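Local coordinates for RagB/SusD domain protein (Flavobacterium johnsoniae, PDB 5J5U) that probably binds chitin-derived chains as a SusD-like protein encoded in a polysaccharide utilization locus for chitin breakdown, at residues F22-M27 with G170-N175; D86-T91 with N99-A104; A185-L190 with N214-S219; Y337-L342 with I409-N414. All blocks are in the same frame, centred on the assembly; numbering follows the deposited sequence.

Contact 1 (F22-M27 with G170-N175)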
loop_
_atom_site.group_PDB
_atom_site.type_symbol
_atom_site.label_atom_id
_atom_site.label_comp_id
_atom_site.label_asym_id
_atom_site.label_seq_id
_atom_site.Cartn_x
_atom_site.Cartn_y
_atom_site.Cartn_z
ATOM N N PHE A 22 -1.879 -4.887 -19.983
ATOM C CA PHE A 22 -2.923 -3.917 -19.675
ATOM C C PHE A 22 -3.223 -3.900 -18.162
ATOM O O PHE A 22 -3.226 -2.841 -17.541
ATOM C CB PHE A 22 -4.177 -4.241 -20.473
ATOM C CG PHE A 22 -5.315 -3.315 -20.225
ATOM C CD1 PHE A 22 -5.423 -2.129 -20.937
ATOM C CD2 PHE A 22 -6.294 -3.630 -19.299
ATOM C CE1 PHE A 22 -6.484 -1.273 -20.720
ATOM C CE2 PHE A 22 -7.347 -2.784 -19.083
ATOM C CZ PHE A 22 -7.448 -1.602 -19.789
ATOM N N THR A 23 -3.439 -5.071 -17.567
ATOM C CA THR A 23 -3.713 -5.143 -16.145
ATOM C C THR A 23 -2.594 -4.561 -15.295
ATOM O O THR A 23 -2.835 -3.779 -14.354
ATOM C CB THR A 23 -3.957 -6.578 -15.708
ATOM O OG1 THR A 23 -5.185 -7.029 -16.289
ATOM C CG2 THR A 23 -4.081 -6.655 -14.186
ATOM N N GLN A 24 -1.372 -4.969 -15.615
ATOM C CA GLN A 24 -0.207 -4.460 -14.914
ATOM C C GLN A 24 -0.144 -2.934 -15.015
ATOM O O GLN A 24 0.105 -2.255 -14.016
ATOM C CB GLN A 24 1.064 -5.102 -15.442
ATOM C CG GLN A 24 1.196 -6.554 -15.021
ATOM C CD GLN A 24 2.523 -7.156 -15.425
ATOM O OE1 GLN A 24 3.272 -6.557 -16.194
ATOM N NE2 GLN A 24 2.818 -8.355 -14.917
ATOM N N LEU A 25 -0.435 -2.398 -16.194
ATOM C CA LEU A 25 -0.424 -0.953 -16.355
ATOM C C LEU A 25 -1.597 -0.274 -15.589
ATOM O O LEU A 25 -1.445 0.821 -15.058
ATOM C CB LEU A 25 -0.441 -0.595 -17.853
ATOM C CG LEU A 25 0.948 -0.653 -18.540
ATOM C CD1 LEU A 25 0.883 -0.577 -20.077
ATOM C CD2 LEU A 25 1.884 0.431 -17.983
ATOM N N CYS A 26 -2.743 -0.940 -15.490
ATOM C CA CYS A 26 -3.871 -0.415 -14.735
ATOM C C CYS A 26 -3.549 -0.317 -13.224
ATOM O O CYS A 26 -4.024 0.581 -12.522
ATOM C CB CYS A 26 -5.107 -1.290 -14.956
ATOM S SG CYS A 26 -6.046 -0.978 -16.489
ATOM N N MET A 27 -2.730 -1.236 -12.724
ATOM C CA MET A 27 -2.477 -1.256 -11.286
ATOM C C MET A 27 -1.676 -0.061 -10.752
ATOM O O MET A 27 -1.608 0.124 -9.540
ATOM C CB MET A 27 -1.763 -2.546 -10.891
ATOM C CG MET A 27 -2.650 -3.763 -10.963
ATOM S SD MET A 27 -1.813 -5.195 -10.264
ATOM C CE MET A 27 -1.802 -4.771 -8.513
ATOM N N GLY A 170 4.455 -10.391 -21.909
ATOM C CA GLY A 170 3.659 -9.218 -21.567
ATOM C C GLY A 170 3.858 -8.741 -20.136
ATOM O O GLY A 170 3.158 -7.848 -19.636
ATOM N N ASP A 171 4.829 -9.354 -19.483
ATOM C CA ASP A 171 5.140 -9.072 -18.099
ATOM C C ASP A 171 6.115 -7.899 -17.978
ATOM O O ASP A 171 7.295 -8.016 -18.326
ATOM C CB ASP A 171 5.706 -10.328 -17.437
ATOM C CG ASP A 171 6.229 -10.072 -16.064
ATOM O OD1 ASP A 171 5.675 -9.191 -15.364
ATOM O OD2 ASP A 171 7.183 -10.777 -15.672
ATOM N N LEU A 172 5.607 -6.763 -17.499
ATOM C CA LEU A 172 6.430 -5.567 -17.320
ATOM C C LEU A 172 7.141 -5.535 -15.958
ATOM O O LEU A 172 8.113 -4.815 -15.773
ATOM C CB LEU A 172 5.574 -4.312 -17.483
ATOM C CG LEU A 172 4.978 -4.149 -18.879
ATOM C CD1 LEU A 172 4.021 -2.962 -18.923
ATOM C CD2 LEU A 172 6.044 -4.032 -19.937
ATOM N N PHE A 173 6.642 -6.316 -15.014
ATOM C CA PHE A 173 7.217 -6.361 -13.680
ATOM C C PHE A 173 8.582 -7.013 -13.741
ATOM O O PHE A 173 9.545 -6.565 -13.121
ATOM C CB PHE A 173 6.336 -7.169 -12.712
ATOM C CG PHE A 173 5.031 -6.514 -12.337
ATOM C CD1 PHE A 173 4.823 -5.155 -12.523
ATOM C CD2 PHE A 173 4.011 -7.280 -11.786
ATOM C CE1 PHE A 173 3.616 -4.567 -12.180
ATOM C CE2 PHE A 173 2.799 -6.706 -11.425
ATOM C CZ PHE A 173 2.595 -5.343 -11.625
ATOM N N TYR A 174 8.639 -8.110 -14.481
ATOM C CA TYR A 174 9.769 -9.014 -14.396
ATOM C C TYR A 174 10.209 -9.624 -15.711
ATOM O O TYR A 174 11.095 -10.474 -15.716
ATOM C CB TYR A 174 9.435 -10.156 -13.428
ATOM C CG TYR A 174 9.232 -9.757 -11.986
ATOM C CD1 TYR A 174 8.108 -10.177 -11.282
ATOM C CD2 TYR A 174 10.166 -8.987 -11.321
ATOM C CE1 TYR A 174 7.919 -9.831 -9.955
ATOM C CE2 TYR A 174 9.991 -8.636 -9.984
ATOM C CZ TYR A 174 8.857 -9.060 -9.306
ATOM O OH TYR A 174 8.676 -8.723 -7.966
ATOM N N ASN A 175 9.588 -9.217 -16.814
ATOM C CA ASN A 175 9.919 -9.768 -18.131
ATOM C C ASN A 175 9.887 -11.290 -18.150
ATOM O O ASN A 175 10.764 -11.913 -18.751
ATOM C CB ASN A 175 11.308 -9.310 -18.599
ATOM C CG ASN A 175 11.392 -7.830 -18.830
ATOM O OD1 ASN A 175 10.585 -7.244 -19.558
ATOM N ND2 ASN A 175 12.376 -7.203 -18.204
#

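Contact 2 (D86-T91 with N99-A104)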
loop_
_atom_site.group_PDB
_atom_site.type_symbol
_atom_site.label_atom_id
_atom_site.label_comp_id
_atom_site.label_asym_id
_atom_site.label_seq_id
_atom_site.Cartn_x
_atom_site.Cartn_y
_atom_site.Cartn_z
ATOM N N ASP A 86 -10.116 -13.495 -17.597
ATOM C CA ASP A 86 -10.011 -14.018 -18.970
ATOM C C ASP A 86 -8.653 -14.668 -19.266
ATOM O O ASP A 86 -8.596 -15.694 -19.959
ATOM C CB ASP A 86 -10.265 -12.916 -19.991
ATOM C CG ASP A 86 -11.733 -12.670 -20.217
ATOM O OD1 ASP A 86 -12.537 -13.616 -20.001
ATOM O OD2 ASP A 86 -12.084 -11.523 -20.592
ATOM N N ILE A 87 -7.568 -14.100 -18.732
ATOM C CA ILE A 87 -6.268 -14.740 -18.902
ATOM C C ILE A 87 -6.291 -16.104 -18.232
ATOM O O ILE A 87 -5.931 -17.101 -18.850
ATOM C CB ILE A 87 -5.112 -13.931 -18.327
ATOM C CG1 ILE A 87 -4.987 -12.583 -19.024
ATOM C CG2 ILE A 87 -3.811 -14.680 -18.529
ATOM C CD1 ILE A 87 -4.033 -11.634 -18.320
ATOM N N ILE A 88 -6.738 -16.157 -16.980
ATOM C CA ILE A 88 -6.757 -17.441 -16.278
ATOM C C ILE A 88 -7.599 -18.464 -17.047
ATOM O O ILE A 88 -7.210 -19.635 -17.171
ATOM C CB ILE A 88 -7.282 -17.285 -14.839
ATOM C CG1 ILE A 88 -6.318 -16.402 -14.042
ATOM C CG2 ILE A 88 -7.424 -18.634 -14.152
ATOM C CD1 ILE A 88 -6.770 -16.085 -12.645
ATOM N N LYS A 89 -8.703 -18.008 -17.631
ATOM C CA LYS A 89 -9.621 -18.917 -18.303
ATOM C C LYS A 89 -9.026 -19.465 -19.597
ATOM O O LYS A 89 -9.290 -20.610 -19.978
ATOM C CB LYS A 89 -10.938 -18.225 -18.636
ATOM C CG LYS A 89 -11.855 -19.036 -19.571
ATOM C CD LYS A 89 -13.199 -18.356 -19.776
ATOM C CE LYS A 89 -13.082 -17.326 -20.875
ATOM N NZ LYS A 89 -14.262 -16.444 -20.959
ATOM N N ASN A 90 -8.247 -18.633 -20.286
ATOM C CA ASN A 90 -7.747 -19.000 -21.605
ATOM C C ASN A 90 -6.401 -19.704 -21.594
ATOM O O ASN A 90 -5.915 -20.131 -22.636
ATOM C CB ASN A 90 -7.652 -17.763 -22.482
ATOM C CG ASN A 90 -8.999 -17.218 -22.836
ATOM O OD1 ASN A 90 -9.981 -17.959 -22.903
ATOM N ND2 ASN A 90 -9.067 -15.911 -23.062
ATOM N N THR A 91 -5.809 -19.849 -20.418
ATOM C CA THR A 91 -4.527 -20.528 -20.299
ATOM C C THR A 91 -4.666 -21.745 -19.394
ATOM O O THR A 91 -3.668 -22.307 -18.915
ATOM C CB THR A 91 -3.436 -19.573 -19.755
ATOM O OG1 THR A 91 -3.853 -19.026 -18.497
ATOM C CG2 THR A 91 -3.211 -18.448 -20.730
ATOM N N ASN A 99 2.637 -21.577 -16.913
ATOM C CA ASN A 99 3.348 -20.482 -16.271
ATOM C C ASN A 99 2.603 -19.162 -16.374
ATOM O O ASN A 99 2.662 -18.341 -15.456
ATOM C CB ASN A 99 4.749 -20.333 -16.855
ATOM C CG ASN A 99 5.731 -21.309 -16.246
ATOM O OD1 ASN A 99 5.484 -21.881 -15.178
ATOM N ND2 ASN A 99 6.859 -21.506 -16.921
ATOM N N MET A 100 1.887 -18.964 -17.477
ATOM C CA MET A 100 1.101 -17.748 -17.614
ATOM C C MET A 100 -0.100 -17.848 -16.691
ATOM O O MET A 100 -0.433 -16.895 -15.987
ATOM C CB MET A 100 0.647 -17.522 -19.046
ATOM C CG MET A 100 0.039 -16.151 -19.257
ATOM S SD MET A 100 1.251 -14.886 -19.703
ATOM C CE MET A 100 1.716 -15.485 -21.335
ATOM N N ASN A 101 -0.729 -19.022 -16.695
ATOM C CA ASN A 101 -1.885 -19.289 -15.861
ATOM C C ASN A 101 -1.580 -18.991 -14.398
ATOM O O ASN A 101 -2.399 -18.425 -13.684
ATOM C CB ASN A 101 -2.336 -20.739 -16.037
ATOM C CG ASN A 101 -3.557 -21.079 -15.217
ATOM O OD1 ASN A 101 -3.443 -21.590 -14.104
ATOM N ND2 ASN A 101 -4.740 -20.816 -15.771
ATOM N N ALA A 102 -0.394 -19.376 -13.962
ATOM C CA ALA A 102 0.018 -19.114 -12.597
ATOM C C ALA A 102 0.223 -17.605 -12.390
ATOM O O ALA A 102 -0.268 -17.028 -11.401
ATOM C CB ALA A 102 1.287 -19.891 -12.263
ATOM N N VAL A 103 0.917 -16.964 -13.335
ATOM C CA VAL A 103 1.204 -15.538 -13.218
ATOM C C VAL A 103 -0.113 -14.748 -13.099
ATOM O O VAL A 103 -0.305 -13.959 -12.165
ATOM C CB VAL A 103 2.051 -15.036 -14.418
ATOM C CG1 VAL A 103 1.988 -13.527 -14.533
ATOM C CG2 VAL A 103 3.505 -15.490 -14.272
ATOM N N ALA A 104 -1.029 -15.009 -14.023
ATOM C CA ALA A 104 -2.324 -14.388 -13.988
ATOM C C ALA A 104 -2.977 -14.593 -12.627
ATOM O O ALA A 104 -3.531 -13.652 -12.067
ATOM C CB ALA A 104 -3.198 -14.933 -15.091
#

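Contact 3 (A185-L190 with N214-S219)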
loop_
_atom_site.group_PDB
_atom_site.type_symbol
_atom_site.label_atom_id
_atom_site.label_comp_id
_atom_site.label_asym_id
_atom_site.label_seq_id
_atom_site.Cartn_x
_atom_site.Cartn_y
_atom_site.Cartn_z
ATOM N N ALA A 185 4.955 -14.296 -5.274
ATOM C CA ALA A 185 3.840 -15.071 -4.762
ATOM C C ALA A 185 3.985 -15.299 -3.263
ATOM O O ALA A 185 3.038 -15.094 -2.495
ATOM C CB ALA A 185 3.746 -16.399 -5.497
ATOM N N ASN A 186 5.186 -15.669 -2.832
ATOM C CA ASN A 186 5.410 -15.927 -1.407
ATOM C C ASN A 186 5.409 -14.670 -0.513
ATOM O O ASN A 186 5.030 -14.727 0.661
ATOM C CB ASN A 186 6.725 -16.680 -1.220
ATOM C CG ASN A 186 6.652 -18.102 -1.730
ATOM O OD1 ASN A 186 5.636 -18.786 -1.560
ATOM N ND2 ASN A 186 7.715 -18.546 -2.390
ATOM N N THR A 187 5.876 -13.551 -1.059
ATOM C CA THR A 187 5.898 -12.301 -0.313
ATOM C C THR A 187 4.464 -11.791 -0.131
ATOM O O THR A 187 4.080 -11.390 0.978
ATOM C CB THR A 187 6.783 -11.249 -1.012
ATOM O OG1 THR A 187 8.069 -11.823 -1.272
ATOM C CG2 THR A 187 6.962 -10.012 -0.134
ATOM N N MET A 188 3.669 -11.843 -1.204
ATOM C CA MET A 188 2.237 -11.550 -1.095
ATOM C C MET A 188 1.585 -12.449 -0.044
ATOM O O MET A 188 0.777 -11.984 0.774
ATOM C CB MET A 188 1.535 -11.715 -2.452
ATOM C CG MET A 188 1.723 -10.517 -3.398
ATOM S SD MET A 188 1.008 -9.002 -2.687
ATOM C CE MET A 188 -0.743 -9.392 -2.693
ATOM N N ARG A 189 1.945 -13.735 -0.070
ATOM C CA ARG A 189 1.398 -14.700 0.889
ATOM C C ARG A 189 1.689 -14.275 2.319
ATOM O O ARG A 189 0.804 -14.319 3.185
ATOM C CB ARG A 189 1.963 -16.089 0.625
ATOM C CG ARG A 189 1.482 -17.163 1.587
ATOM C CD ARG A 189 1.759 -18.515 0.961
ATOM N NE ARG A 189 1.260 -19.634 1.747
ATOM C CZ ARG A 189 1.324 -20.896 1.341
ATOM N NH1 ARG A 189 1.866 -21.179 0.163
ATOM N NH2 ARG A 189 0.836 -21.868 2.098
ATOM N N LEU A 190 2.920 -13.832 2.558
ATOM C CA LEU A 190 3.311 -13.335 3.885
ATOM C C LEU A 190 2.566 -12.044 4.301
ATOM O O LEU A 190 2.249 -11.834 5.480
ATOM C CB LEU A 190 4.832 -13.102 3.916
ATOM C CG LEU A 190 5.466 -12.597 5.204
ATOM C CD1 LEU A 190 5.278 -13.587 6.324
ATOM C CD2 LEU A 190 6.942 -12.311 4.974
ATOM N N ASN A 214 8.956 -21.256 1.556
ATOM C CA ASN A 214 8.930 -21.305 0.099
ATOM C C ASN A 214 9.864 -20.257 -0.527
ATOM O O ASN A 214 10.335 -20.419 -1.659
ATOM C CB ASN A 214 7.507 -21.084 -0.420
ATOM C CG ASN A 214 6.598 -22.269 -0.185
ATOM O OD1 ASN A 214 6.936 -23.189 0.564
ATOM N ND2 ASN A 214 5.423 -22.244 -0.812
ATOM N N GLY A 215 10.108 -19.171 0.201
ATOM C CA GLY A 215 11.067 -18.162 -0.221
ATOM C C GLY A 215 10.516 -16.823 -0.689
ATOM O O GLY A 215 9.985 -16.721 -1.794
ATOM N N VAL A 216 10.675 -15.782 0.129
ATOM C CA VAL A 216 10.217 -14.451 -0.271
ATOM C C VAL A 216 11.318 -13.684 -0.997
ATOM O O VAL A 216 12.325 -14.268 -1.394
ATOM C CB VAL A 216 9.706 -13.624 0.938
ATOM C CG1 VAL A 216 8.453 -14.266 1.529
ATOM C CG2 VAL A 216 10.798 -13.445 1.992
ATOM N N PHE A 217 11.120 -12.380 -1.179
ATOM C CA PHE A 217 12.124 -11.538 -1.821
ATOM C C PHE A 217 13.471 -11.704 -1.129
ATOM O O PHE A 217 13.523 -11.864 0.110
ATOM C CB PHE A 217 11.698 -10.072 -1.793
ATOM C CG PHE A 217 10.580 -9.741 -2.739
ATOM C CD1 PHE A 217 10.243 -10.604 -3.766
ATOM C CD2 PHE A 217 9.874 -8.550 -2.606
ATOM C CE1 PHE A 217 9.220 -10.287 -4.640
ATOM C CE2 PHE A 217 8.851 -8.232 -3.478
ATOM C CZ PHE A 217 8.525 -9.101 -4.496
ATOM N N GLU A 218 14.553 -11.696 -1.911
ATOM C CA GLU A 218 15.889 -11.884 -1.317
ATOM C C GLU A 218 16.724 -10.606 -1.342
ATOM O O GLU A 218 17.718 -10.512 -0.639
ATOM C CB GLU A 218 16.658 -13.025 -1.992
ATOM C CG GLU A 218 16.091 -14.412 -1.656
ATOM C CD GLU A 218 16.672 -15.526 -2.518
ATOM O OE1 GLU A 218 17.898 -15.771 -2.406
ATOM O OE2 GLU A 218 15.916 -16.135 -3.315
ATOM N N SER A 219 16.326 -9.633 -2.160
ATOM C CA SER A 219 16.913 -8.291 -2.104
ATOM C C SER A 219 16.019 -7.312 -2.846
ATOM O O SER A 219 15.019 -7.712 -3.439
ATOM C CB SER A 219 18.307 -8.253 -2.727
ATOM O OG SER A 219 18.204 -8.427 -4.124
#

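Contact 4 (Y337-L342 with I409-N414)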
loop_
_atom_site.group_PDB
_atom_site.type_symbol
_atom_site.label_atom_id
_atom_site.label_comp_id
_atom_site.label_asym_id
_atom_site.label_seq_id
_atom_site.Cartn_x
_atom_site.Cartn_y
_atom_site.Cartn_z
ATOM N N TYR A 337 11.106 -5.701 -0.829
ATOM C CA TYR A 337 11.978 -6.533 -0.006
ATOM C C TYR A 337 11.986 -6.008 1.430
ATOM O O TYR A 337 11.958 -6.775 2.411
ATOM C CB TYR A 337 13.400 -6.552 -0.578
ATOM C CG TYR A 337 14.394 -7.292 0.299
ATOM C CD1 TYR A 337 14.252 -8.650 0.535
ATOM C CD2 TYR A 337 15.468 -6.637 0.878
ATOM C CE1 TYR A 337 15.141 -9.336 1.326
ATOM C CE2 TYR A 337 16.376 -7.322 1.678
ATOM C CZ TYR A 337 16.200 -8.674 1.895
ATOM O OH TYR A 337 17.076 -9.378 2.685
ATOM N N SER A 338 11.984 -4.685 1.541
ATOM C CA SER A 338 11.886 -4.032 2.836
ATOM C C SER A 338 10.652 -4.538 3.578
ATOM O O SER A 338 10.735 -4.951 4.737
ATOM C CB SER A 338 11.835 -2.510 2.673
ATOM O OG SER A 338 11.553 -1.876 3.912
ATOM N N GLU A 339 9.510 -4.520 2.894
ATOM C CA GLU A 339 8.267 -5.032 3.476
ATOM C C GLU A 339 8.402 -6.482 3.962
ATOM O O GLU A 339 8.042 -6.780 5.089
ATOM C CB GLU A 339 7.115 -4.923 2.464
ATOM C CG GLU A 339 5.981 -5.891 2.727
ATOM C CD GLU A 339 4.853 -5.757 1.726
ATOM O OE1 GLU A 339 5.114 -5.222 0.625
ATOM O OE2 GLU A 339 3.718 -6.205 2.040
ATOM N N SER A 340 8.916 -7.371 3.115
ATOM C CA SER A 340 9.013 -8.791 3.467
ATOM C C SER A 340 9.876 -8.972 4.702
ATOM O O SER A 340 9.555 -9.779 5.575
ATOM C CB SER A 340 9.575 -9.626 2.305
ATOM O OG SER A 340 10.929 -9.307 2.018
ATOM N N GLN A 341 10.957 -8.201 4.794
ATOM C CA GLN A 341 11.848 -8.330 5.945
ATOM C C GLN A 341 11.207 -7.776 7.214
ATOM O O GLN A 341 11.400 -8.317 8.303
ATOM C CB GLN A 341 13.186 -7.625 5.679
ATOM C CG GLN A 341 14.001 -8.246 4.553
ATOM C CD GLN A 341 14.096 -9.756 4.695
ATOM O OE1 GLN A 341 14.864 -10.258 5.509
ATOM N NE2 GLN A 341 13.314 -10.484 3.901
ATOM N N LEU A 342 10.428 -6.709 7.083
ATOM C CA LEU A 342 9.776 -6.125 8.259
ATOM C C LEU A 342 8.629 -7.033 8.761
ATOM O O LEU A 342 8.432 -7.221 9.967
ATOM C CB LEU A 342 9.280 -4.711 7.937
ATOM C CG LEU A 342 10.372 -3.640 7.792
ATOM C CD1 LEU A 342 9.816 -2.291 7.345
ATOM C CD2 LEU A 342 11.136 -3.467 9.082
ATOM N N ILE A 409 6.579 3.694 6.931
ATOM C CA ILE A 409 7.516 4.464 6.114
ATOM C C ILE A 409 7.764 3.755 4.785
ATOM O O ILE A 409 7.771 4.374 3.724
ATOM C CB ILE A 409 8.846 4.714 6.858
ATOM C CG1 ILE A 409 8.581 5.621 8.068
ATOM C CG2 ILE A 409 9.859 5.379 5.934
ATOM C CD1 ILE A 409 9.792 5.923 8.914
ATOM N N THR A 410 7.909 2.445 4.847
ATOM C CA THR A 410 8.148 1.622 3.673
ATOM C C THR A 410 6.977 1.679 2.683
ATOM O O THR A 410 7.195 1.664 1.462
ATOM C CB THR A 410 8.436 0.164 4.115
ATOM O OG1 THR A 410 9.763 0.109 4.659
ATOM C CG2 THR A 410 8.346 -0.812 2.965
ATOM N N TYR A 411 5.752 1.797 3.208
ATOM C CA TYR A 411 4.548 1.860 2.382
ATOM C C TYR A 411 4.219 3.243 1.881
ATOM O O TYR A 411 3.114 3.467 1.382
ATOM C CB TYR A 411 3.339 1.345 3.151
ATOM C CG TYR A 411 3.297 -0.149 3.346
ATOM C CD1 TYR A 411 3.602 -1.027 2.307
ATOM C CD2 TYR A 411 2.980 -0.681 4.575
ATOM C CE1 TYR A 411 3.572 -2.406 2.496
ATOM C CE2 TYR A 411 2.929 -2.043 4.775
ATOM C CZ TYR A 411 3.229 -2.904 3.744
ATOM O OH TYR A 411 3.176 -4.264 3.980
ATOM N N LEU A 412 5.150 4.181 2.019
ATOM C CA LEU A 412 4.943 5.517 1.465
ATOM C C LEU A 412 4.765 5.411 -0.048
ATOM O O LEU A 412 5.417 4.580 -0.675
ATOM C CB LEU A 412 6.109 6.434 1.827
ATOM C CG LEU A 412 5.886 7.922 1.580
ATOM C CD1 LEU A 412 4.725 8.389 2.421
ATOM C CD2 LEU A 412 7.183 8.737 1.894
ATOM N N PHE A 413 3.851 6.209 -0.608
ATOM C CA PHE A 413 3.433 6.123 -2.015
ATOM C C PHE A 413 2.613 4.861 -2.336
ATOM O O PHE A 413 2.095 4.728 -3.446
ATOM C CB PHE A 413 4.642 6.206 -2.960
ATOM C CG PHE A 413 5.564 7.348 -2.646
ATOM C CD1 PHE A 413 5.061 8.619 -2.439
ATOM C CD2 PHE A 413 6.932 7.137 -2.496
ATOM C CE1 PHE A 413 5.904 9.670 -2.122
ATOM C CE2 PHE A 413 7.778 8.181 -2.185
ATOM C CZ PHE A 413 7.269 9.448 -2.006
ATOM N N ASN A 414 2.480 3.962 -1.361
ATOM C CA ASN A 414 1.537 2.841 -1.434
ATOM C C ASN A 414 0.652 2.881 -0.189
ATOM O O ASN A 414 0.711 1.998 0.666
ATOM C CB ASN A 414 2.248 1.483 -1.532
ATOM C CG ASN A 414 1.321 0.385 -2.046
ATOM O OD1 ASN A 414 0.098 0.565 -2.108
ATOM N ND2 ASN A 414 1.889 -0.764 -2.377
#

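Contact 1 (F22-M27 with G170-N175)
Q24 reaches out from helix 16-29 and uses both ends of its amide on loop 170-175. Q24 OE1 accepts from L172 N at 2.7 Å, in the carbonyl plane and on a lone pair. Q24 NE2 donates to D171 OD1 at 3.0 Å, meeting the carboxylate on its anti side. The same amide lies nearly flat over the F173 ring, the planes 17° apart and Q24 CD above the ring centre, while Q24 CG makes a CH-pi contact 4.1 Å from the ring centroid. Glutamine suits the place because its extended chain (chi2 -174°) carries a flat group that is both donor and acceptor. An alanine here would probably leave the L172 N-H and D171 OD1 without these mates and open a gap over the F173 ring. The contact joins the first helix of this SusD-like fold to the loop leading into helix 178-195. L25 CG packs on L172 CD1 at 3.9 Å. D171 is positioned by its own loop and by helix 178-195: OD1 weakly accepts the N-H of F173, closing an Asx turn, and that of Y174, while OD2 takes bonds from G176 N and W181 NE1. M107 of helix 98-119 touches Q24 and F173.

Contact 2 (D86-T91 with N99-A104)
A104 pushes its methyl group into the hollow between two neighbouring isoleucines, with A104 CB 3.5 Å from I87 CG2 and 3.6 Å from I88 CG1. Alanine fits because a longer side chain would have to displace one of these branches. I87 points CG2 at the opposing helix, anti to the backbone N, and the same methyl meets M100 CG at 4.2 Å; beyond CG the methionine bends off from the isoleucine. I88 sits on the flank, its CG1 and CD1 against A104 and its CG2 3.8 Å from N101 ND2. An alanine in place of I88 would probably leave one wall of the A104 hollow missing and the N101 amide less closely packed. The pair forms a helical hairpin; segments 86-90 and 99-104 run nearly antiparallel (153°), their axes 8.5 Å apart at closest approach, in keeping with the family's place in the TPR clan. Where helix 66-90 ends, T91 sets OG1 against N101 CA (3.3 Å) and CG2 against M100 CG (4.2 Å); threonine suits the place by offering both hydroxyl and methyl. That hydroxyl donates back to I87 O and accepts a weak bond from N101 ND2. N101 OD1 accepts a hydrogen bond from Q160 NE2.

Contact 3 (A185-L190 with N214-S219)
T187 on helix 178-195 and V216 in the loop from helix 201-214 to strand 224-226 bring their CA atoms within 4.8 Å, close enough for helix side chains to bond the loop's backbone in this mostly helical, SusD-like fold. The chain leaves helix 201-214 at G215 with phi 109°, where a CB would be jammed against the preceding carbonyl, so glycine suits the bend. G215 O accepts N186 ND2 at 3.0 Å, the donor lying above the carbonyl plane. The N186 amide also packs against N214, N186 OD1 being 3.2 Å from N214 CB, with the amide planes 69° apart. T187 OG1, set anti to the carbonyl carbon (chi1 -52°), accepts from F217 N at 3.1 Å and also bonds K183 O one helical turn back. T187 CB lies 4.2 Å from the F217 ring centroid, almost on its normal, a CH-pi contact, while T187 OG1 sits over the same ring nearer the rim. V216 CG1 lies 3.6 Å from N186 O and also packs on L190 CD2 at 4.2 Å. R189, extended past N214, spends its guanidinium group on D155 and Q207. A hydroxyl and a short amide of the helix thus satisfy two loop backbone groups, with apolar contacts of V216 and F217 beside them.

Contact 4 (Y337-L342 with I409-N414)
E339 and Y411 approach at about a right angle, the carboxylate and ring planes 83° apart. The tyrosine presents its edge, and Y411 OH donates to E339 OE2 at 2.8 Å; OE2 lies near the ring plane, yet the hydroxyl comes to it from above the carboxylate, 68° out of that plane. CG of E339 is anti to the backbone N (chi1 157°), which starts the chain toward the tyrosine, and the chain then stays extended. OE2 also forms a salt bridge with R191 NE, so two partners grip one oxygen; the arginine would probably favour the charged form of the acid. Glutamate suits a site that asks for both length and charge, and tyrosine brings a donor at the far end of a ring that can lie edge-on. This buried tyrosine-glutamate-arginine cluster joins two helical parts of the mostly helical SusD-like fold.

The second pair involves shorter side chains. S338 OG and T410 OG1 stand 2.8 Å apart, within hydrogen-bonding distance; the T410 proton may go to S338 OG or, in a weak bond, to Q406 O, while S338 OG also bonds G364 O. T410 keeps its methyl group toward the other helix: T410 CG2 is 3.9 Å from E339 N. L342 CD1 packs 3.6 Å from T410 OG1.

From Y411 to N414 the chain makes a type II beta turn, linking helix 399-410 to helix 415-425. Helix 337-349, which follows strand 332-335, packs through S338 on A367 and Q371 of helix 357-371; helix 262-270 receives I409, and E417 and A418 of helix 415-425 touch the Y411 side chain.

In the fold
All four contacts belong to the SusD-like region of the chain, and they form a series of neighbours running outward from the middle of the molecule. Contact 4 is the most central, its centre about 8 Å from that of the chain; contact 2 is the most peripheral, about 25 Å away. Contacts 3 and 4, centres 13 Å apart, touch directly: F217 O lies 3.2 Å from Y337 CE1, and T187 CG2 3.6 Å from S340 CB. Contact 1 joins this group where Y174 OH meets F217 CZ at 3.5 Å. Contacts 1 and 2 do not touch, their nearest atoms being about 5 Å apart, though helix 16-29 packs against both segments of contact 2.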